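Local coordinates for phenylacetaldehyde dehydrogenase (Burkholderia cenocepacia, PDB 4O5H), which probably oxidises phenylacetaldehyde to phenylacetate with NAD+ as the electron acceptor, as a member of the aldehyde dehydrogenase family, at residues A113-M125 with G349-S361. Numbering follows the deposited sequence.
Sequences AEIESLDNGKPVM and GMDPATQIGPLVS. With NA (sodium ion), chain I.
Met350 lies along the helical side, touching Leu118 by CG, Val124 by SD and Glu114 by SD and CE. Its CB leaves the backbone pointing away from that side, but successive bends at chi2 and chi3 fold the chain back, and SD comes to lie 3.8 Å from Val124 CB. The Met350 and Glu114 side chains cross at about a right angle, with CE of Met350 4.1 Å from Glu114 CG, while Leu118 CD2 closes on Met350 CG. The Glu114 carboxylate itself is engaged by Arg110 and Thr23. The one direct hydrogen bond between the segments is backbone to backbone: Val124 N gives a nearly straight bond (174°) to Gly349 O at 2.8 Å, with the donor 45° above the carbonyl plane. Pro123 is at the N-cap position of helix 124-145, and Val124 N, the first amide of its first turn, is met by a carbonyl from the loop between helices 330-343 and 362-378, within the aldehyde dehydrogenase fold. Gly349 CA packs 3.6 Å from Lys122 O, while Ser117 OG lies against the Gly349 carbonyl carbon. Ser117 OG, trans to its own N, donates to Lys122 O nearly in line with the carbonyl and bridges helix 109-120 to the turn beyond it. Farther out, Met125 SD meets Pro352 CB at 3.8 Å, the two side chains again crossing near perpendicular. Water links the backbones too, from Gly121 O to Gly349 N. At the far end Val360 CG2 lies 3.8 Å from Asn120 O, and Val360 O accepts from a water that also binds sodium, whose ligands include Asp119 O and OD1, Val51 and Asp212.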
ATOM      1  N   ALA A 113      15.529 -11.033  27.408  1.00 11.28           N
ATOM      2  CA  ALA A 113      14.388 -11.894  27.748  1.00 11.36           C
ATOM      3  C   ALA A 113      13.815 -11.561  29.110  1.00 11.76           C
ATOM      4  O   ALA A 113      12.610 -11.504  29.277  1.00 11.57           O
ATOM      5  CB  ALA A 113      14.783 -13.355  27.707  1.00 11.54           C
ATOM      6  N   GLU A 114      14.678 -11.318  30.084  1.00 12.09           N
ATOM      7  CA  GLU A 114      14.212 -10.925  31.433  1.00 12.40           C
ATOM      8  C   GLU A 114      13.464  -9.573  31.387  1.00 12.56           C
ATOM      9  O   GLU A 114      12.402  -9.420  31.993  1.00 12.59           O
ATOM     10  CB  GLU A 114      15.401 -10.860  32.420  1.00 12.61           C
ATOM     11  CG  GLU A 114      15.979 -12.256  32.701  1.00 12.79           C
ATOM     12  CD  GLU A 114      17.127 -12.301  33.679  1.00 13.18           C
ATOM     13  OE1 GLU A 114      17.638 -11.237  34.104  1.00 13.10           O
ATOM     14  OE2 GLU A 114      17.519 -13.450  34.018  1.00 13.49           O
ATOM     15  N   ILE A 115      14.028  -8.612  30.671  1.00 12.30           N
ATOM     16  CA  ILE A 115      13.395  -7.322  30.568  1.00 12.54           C
ATOM     17  C   ILE A 115      12.026  -7.525  29.946  1.00 12.57           C
ATOM     18  O   ILE A 115      11.023  -6.969  30.411  1.00 12.62           O
ATOM     19  CB  ILE A 115      14.242  -6.346  29.679  1.00 12.37           C
ATOM     20  CG1 ILE A 115      15.518  -5.994  30.393  1.00 12.72           C
ATOM     21  CG2 ILE A 115      13.446  -5.097  29.327  1.00 12.40           C
ATOM     22  CD1 ILE A 115      16.568  -5.340  29.523  1.00 12.81           C
ATOM     23  N   GLU A 116      11.983  -8.293  28.868  1.00 12.35           N
ATOM     24  CA  GLU A 116      10.732  -8.494  28.163  1.00 12.78           C
ATOM     25  C   GLU A 116       9.708  -9.207  29.042  1.00 12.81           C
ATOM     26  O   GLU A 116       8.518  -8.831  29.058  1.00 12.88           O
ATOM     27  CB  GLU A 116      10.953  -9.297  26.891  1.00 12.98           C
ATOM     28  CG  GLU A 116       9.812  -9.205  25.916  1.00 13.38           C
ATOM     29  CD  GLU A 116       9.902  -7.977  25.015  1.00 14.06           C
ATOM     30  OE1 GLU A 116      10.088  -6.847  25.547  1.00 15.21           O
ATOM     31  OE2 GLU A 116       9.827  -8.154  23.791  1.00 13.61           O
ATOM     32  N   SER A 117      10.156 -10.208  29.794  1.00 12.54           N
ATOM     33  CA  SER A 117       9.252 -10.946  30.681  1.00 12.96           C
ATOM     34  C   SER A 117       8.710 -10.028  31.788  1.00 12.93           C
ATOM     35  O   SER A 117       7.515 -10.080  32.113  1.00 12.91           O
ATOM     36  CB  SER A 117       9.990 -12.134  31.294  1.00 13.11           C
ATOM     37  OG  SER A 117       9.157 -12.864  32.137  1.00 13.55           O
ATOM     38  N   LEU A 118       9.573  -9.193  32.356  1.00 12.66           N
ATOM     39  CA  LEU A 118       9.128  -8.296  33.419  1.00 12.86           C
ATOM     40  C   LEU A 118       8.152  -7.227  32.926  1.00 12.80           C
ATOM     41  O   LEU A 118       7.263  -6.804  33.660  1.00 13.12           O
ATOM     42  CB  LEU A 118      10.323  -7.624  34.111  1.00 12.94           C
ATOM     43  CG  LEU A 118      11.238  -8.576  34.876  1.00 13.25           C
ATOM     44  CD1 LEU A 118      12.535  -7.894  35.299  1.00 13.33           C
ATOM     45  CD2 LEU A 118      10.520  -9.144  36.090  1.00 13.48           C
ATOM     46  N   ASP A 119       8.370  -6.736  31.725  1.00 12.52           N
ATOM     47  CA  ASP A 119       7.635  -5.580  31.197  1.00 12.63           C
ATOM     48  C   ASP A 119       6.344  -6.041  30.559  1.00 12.21           C
ATOM     49  O   ASP A 119       5.296  -5.434  30.770  1.00 12.42           O
ATOM     50  CB  ASP A 119       8.551  -4.857  30.188  1.00 12.54           C
ATOM     51  CG  ASP A 119       8.032  -3.512  29.751  1.00 13.11           C
ATOM     52  OD1 ASP A 119       7.023  -3.010  30.324  1.00 13.69           O
ATOM     53  OD2 ASP A 119       8.632  -2.939  28.786  1.00 12.53           O
ATOM     54  N   ASN A 120       6.421  -7.094  29.775  1.00 11.96           N
ATOM     55  CA  ASN A 120       5.265  -7.625  28.994  1.00 11.91           C
ATOM     56  C   ASN A 120       4.485  -8.699  29.753  1.00 12.08           C
ATOM     57  O   ASN A 120       3.249  -8.777  29.632  1.00 12.30           O
ATOM     58  CB  ASN A 120       5.743  -8.157  27.635  1.00 11.71           C
ATOM     59  CG  ASN A 120       4.796  -9.164  27.023  1.00 11.69           C
ATOM     60  OD1 ASN A 120       4.725 -10.289  27.456  1.00 11.95           O
ATOM     61  ND2 ASN A 120       4.059  -8.751  26.011  1.00 11.70           N
ATOM     62  N   GLY A 121       5.194  -9.518  30.517  1.00 12.00           N
ATOM     63  CA  GLY A 121       4.570 -10.567  31.329  1.00 12.33           C
ATOM     64  C   GLY A 121       4.757 -12.009  30.834  1.00 12.36           C
ATOM     65  O   GLY A 121       4.547 -12.961  31.606  1.00 12.76           O
ATOM     66  N   LYS A 122       5.146 -12.176  29.571  1.00 12.05           N
ATOM     67  CA  LYS A 122       5.298 -13.488  28.994  1.00 12.16           C
ATOM     68  C   LYS A 122       6.406 -14.337  29.668  1.00 12.59           C
ATOM     69  O   LYS A 122       7.327 -13.813  30.280  1.00 12.38           O
ATOM     70  CB  LYS A 122       5.550 -13.413  27.493  1.00 11.62           C
ATOM     71  CG  LYS A 122       6.900 -12.806  27.090  1.00 11.26           C
ATOM     72  CD  LYS A 122       7.033 -12.820  25.571  1.00 10.91           C
ATOM     73  CE  LYS A 122       6.118 -11.782  24.950  1.00 10.71           C
ATOM     74  NZ  LYS A 122       5.943 -12.008  23.477  1.00 10.66           N
ATOM     75  N   PRO A 123       6.286 -15.677  29.555  1.00 13.06           N
ATOM     76  CA  PRO A 123       7.329 -16.539  30.132  1.00 13.57           C
ATOM     77  C   PRO A 123       8.722 -16.196  29.594  1.00 13.79           C
ATOM     78  O   PRO A 123       8.925 -16.101  28.374  1.00 13.54           O
ATOM     79  CB  PRO A 123       6.906 -17.932  29.704  1.00 13.65           C
ATOM     80  CG  PRO A 123       5.410 -17.837  29.518  1.00 13.59           C
ATOM     81  CD  PRO A 123       5.216 -16.459  28.925  1.00 13.24           C
ATOM     82  N   VAL A 124       9.664 -16.027  30.511  1.00 14.69           N
ATOM     83  CA  VAL A 124      11.010 -15.662  30.157  1.00 15.23           C
ATOM     84  C   VAL A 124      11.656 -16.693  29.206  1.00 16.12           C
ATOM     85  O   VAL A 124      12.428 -16.333  28.320  1.00 15.17           O
ATOM     86  CB  VAL A 124      11.879 -15.434  31.399  1.00 15.55           C
ATOM     87  CG1 VAL A 124      12.125 -16.733  32.176  1.00 15.97           C
ATOM     88  CG2 VAL A 124      13.195 -14.781  31.019  1.00 15.59           C
ATOM     89  N   MET A 125      11.326 -17.958  29.373  1.00 17.87           N
ATOM     90  CA  MET A 125      11.913 -18.981  28.503  1.00 19.37           C
ATOM     91  C   MET A 125      11.447 -18.804  27.052  1.00 17.44           C
ATOM     92  O   MET A 125      12.184 -19.115  26.125  1.00 16.11           O
ATOM     93  CB  MET A 125      11.609 -20.390  29.020  1.00 22.77           C
ATOM     94  CG  MET A 125      12.361 -20.792  30.309  1.00 27.28           C
ATOM     95  SD  MET A 125      11.889 -22.456  30.923  1.00 35.33           S
ATOM     96  CE  MET A 125      11.952 -23.393  29.362  1.00 34.50           C
ATOM     97  N   GLY A 349       6.003 -14.735  34.761  1.00 14.46           N
ATOM     98  CA  GLY A 349       6.785 -15.131  33.602  1.00 14.45           C
ATOM     99  C   GLY A 349       8.210 -15.527  33.924  1.00 14.70           C
ATOM    100  O   GLY A 349       8.825 -16.318  33.209  1.00 14.35           O
ATOM    101  N   MET A 350       8.736 -15.007  35.014  1.00 15.39           N
ATOM    102  CA  MET A 350      10.085 -15.353  35.392  1.00 16.63           C
ATOM    103  C   MET A 350      10.225 -16.754  36.003  1.00 18.31           C
ATOM    104  O   MET A 350      11.341 -17.242  36.128  1.00 18.87           O
ATOM    105  CB  MET A 350      10.660 -14.302  36.338  1.00 17.14           C
ATOM    106  CG  MET A 350      11.116 -13.028  35.661  1.00 16.83           C
ATOM    107  SD  MET A 350      12.483 -13.278  34.513  1.00 17.22           S
ATOM    108  CE  MET A 350      13.688 -14.091  35.551  1.00 18.32           C
ATOM    109  N   ASP A 351       9.115 -17.423  36.322  1.00 19.06           N
ATOM    110  CA  ASP A 351       9.156 -18.796  36.843  1.00 20.30           C
ATOM    111  C   ASP A 351       9.224 -19.751  35.665  1.00 20.07           C
ATOM    112  O   ASP A 351       8.362 -19.709  34.800  1.00 19.40           O
ATOM    113  CB  ASP A 351       7.885 -19.065  37.670  1.00 21.65           C
ATOM    114  CG  ASP A 351       7.831 -20.473  38.286  1.00 23.47           C
ATOM    115  OD1 ASP A 351       8.553 -21.395  37.870  1.00 23.14           O
ATOM    116  OD2 ASP A 351       6.992 -20.643  39.179  1.00 24.54           O
ATOM    117  N   PRO A 352      10.244 -20.630  35.626  1.00 20.04           N
ATOM    118  CA  PRO A 352      10.398 -21.500  34.482  1.00 20.05           C
ATOM    119  C   PRO A 352       9.242 -22.480  34.362  1.00 19.82           C
ATOM    120  O   PRO A 352       9.027 -23.006  33.295  1.00 20.39           O
ATOM    121  CB  PRO A 352      11.701 -22.262  34.755  1.00 20.73           C
ATOM    122  CG  PRO A 352      12.283 -21.725  35.998  1.00 21.07           C
ATOM    123  CD  PRO A 352      11.417 -20.640  36.528  1.00 21.05           C
ATOM    124  N   ALA A 353       8.488 -22.703  35.426  1.00 19.87           N
ATOM    125  CA  ALA A 353       7.316 -23.564  35.335  1.00 20.67           C
ATOM    126  C   ALA A 353       6.120 -22.909  34.639  1.00 20.01           C
ATOM    127  O   ALA A 353       5.183 -23.593  34.274  1.00 19.86           O
ATOM    128  CB  ALA A 353       6.913 -24.028  36.723  1.00 21.56           C
ATOM    129  N   THR A 354       6.147 -21.594  34.451  1.00 18.85           N
ATOM    130  CA  THR A 354       4.959 -20.889  34.005  1.00 18.24           C
ATOM    131  C   THR A 354       4.711 -21.178  32.548  1.00 18.44           C
ATOM    132  O   THR A 354       5.611 -21.049  31.726  1.00 20.08           O
ATOM    133  CB  THR A 354       5.079 -19.383  34.215  1.00 17.32           C
ATOM    134  OG1 THR A 354       4.948 -19.077  35.598  1.00 16.63           O
ATOM    135  CG2 THR A 354       3.993 -18.640  33.432  1.00 17.48           C
ATOM    136  N   GLN A 355       3.487 -21.548  32.218  1.00 17.97           N
ATOM    137  CA  GLN A 355       3.073 -21.681  30.836  1.00 17.17           C
ATOM    138  C   GLN A 355       2.160 -20.573  30.369  1.00 16.38           C
ATOM    139  O   GLN A 355       2.133 -20.263  29.179  1.00 16.49           O
ATOM    140  CB  GLN A 355       2.365 -23.018  30.652  1.00 18.16           C
ATOM    141  CG  GLN A 355       3.239 -24.186  31.018  1.00 18.73           C
ATOM    142  CD  GLN A 355       2.459 -25.481  31.065  1.00 20.17           C
ATOM    143  OE1 GLN A 355       1.646 -25.706  31.956  1.00 19.26           O
ATOM    144  NE2 GLN A 355       2.754 -26.363  30.136  1.00 20.52           N
ATOM    145  N   ILE A 356       1.393 -19.999  31.284  1.00 15.87           N
ATOM    146  CA  ILE A 356       0.510 -18.881  31.000  1.00 15.81           C
ATOM    147  C   ILE A 356       0.851 -17.743  31.962  1.00 14.74           C
ATOM    148  O   ILE A 356       0.671 -17.894  33.173  1.00 14.54           O
ATOM    149  CB  ILE A 356      -0.950 -19.320  31.208  1.00 17.19           C
ATOM    150  CG1 ILE A 356      -1.397 -20.212  30.056  1.00 18.07           C
ATOM    151  CG2 ILE A 356      -1.898 -18.155  31.324  1.00 17.83           C
ATOM    152  CD1 ILE A 356      -1.753 -19.452  28.795  1.00 18.24           C
ATOM    153  N   GLY A 357       1.364 -16.635  31.417  1.00 13.26           N
ATOM    154  CA  GLY A 357       1.591 -15.439  32.197  1.00 12.99           C
ATOM    155  C   GLY A 357       0.322 -14.615  32.370  1.00 12.58           C
ATOM    156  O   GLY A 357      -0.730 -14.999  31.896  1.00 12.47           O
ATOM    157  N   PRO A 358       0.424 -13.453  33.019  1.00 12.20           N
ATOM    158  CA  PRO A 358      -0.714 -12.517  33.122  1.00 12.19           C
ATOM    159  C   PRO A 358      -0.907 -11.806  31.801  1.00 11.70           C
ATOM    160  O   PRO A 358      -0.024 -11.866  30.930  1.00 11.45           O
ATOM    161  CB  PRO A 358      -0.225 -11.505  34.186  1.00 12.33           C
ATOM    162  CG  PRO A 358       1.242 -11.461  33.960  1.00 12.31           C
ATOM    163  CD  PRO A 358       1.646 -12.879  33.579  1.00 12.38           C
ATOM    164  N   LEU A 359      -2.018 -11.121  31.660  1.00 11.52           N
ATOM    165  CA  LEU A 359      -2.206 -10.210  30.577  1.00 11.41           C
ATOM    166  C   LEU A 359      -1.409  -8.948  30.857  1.00 11.11           C
ATOM    167  O   LEU A 359      -0.979  -8.711  31.976  1.00 10.92           O
ATOM    168  CB  LEU A 359      -3.702  -9.946  30.369  1.00 11.76           C
ATOM    169  CG  LEU A 359      -4.591 -11.192  30.229  1.00 11.97           C
ATOM    170  CD1 LEU A 359      -6.002 -10.808  29.798  1.00 12.38           C
ATOM    171  CD2 LEU A 359      -4.031 -12.215  29.246  1.00 12.06           C
ATOM    172  N   VAL A 360      -1.267  -8.096  29.859  1.00 11.03           N
ATOM    173  CA  VAL A 360      -0.312  -6.994  29.941  1.00 11.09           C
ATOM    174  C   VAL A 360      -0.726  -5.878  30.903  1.00 11.22           C
ATOM    175  O   VAL A 360       0.119  -5.157  31.408  1.00 11.34           O
ATOM    176  CB  VAL A 360      -0.023  -6.425  28.546  1.00 11.02           C
ATOM    177  CG1 VAL A 360      -1.152  -5.488  28.105  1.00 11.38           C
ATOM    178  CG2 VAL A 360       1.281  -5.692  28.547  1.00 11.09           C
ATOM    179  N   SER A 361      -2.018  -5.698  31.119  1.00 11.37           N
ATOM    180  CA  SER A 361      -2.495  -4.566  31.906  1.00 11.90           C
ATOM    181  C   SER A 361      -3.858  -4.844  32.515  1.00 12.51           C
ATOM    182  O   SER A 361      -4.580  -5.767  32.111  1.00 12.32           O
ATOM    183  CB  SER A 361      -2.637  -3.299  31.044  1.00 11.89           C
ATOM    184  OG  SER A 361      -3.641  -3.468  30.049  1.00 11.58           O
TER
HETATM  185 NA    NA I 605       4.801  -3.077  31.061  1.00 15.28          NA
HETATM  186  O   HOH W   1       1.138 -10.287  28.916  1.00 14.06           O
HETATM  187  O   HOH W   2       4.627 -12.387  34.251  1.00  9.54           O
HETATM  188  O   HOH W   3       9.676 -18.960  31.536  1.00 18.93           O
HETATM  189  O   HOH W   4       2.676  -3.934  31.660  1.00 19.36           O
HETATM  190  O   HOH W   5       3.942  -0.980  31.888  1.00 11.05           O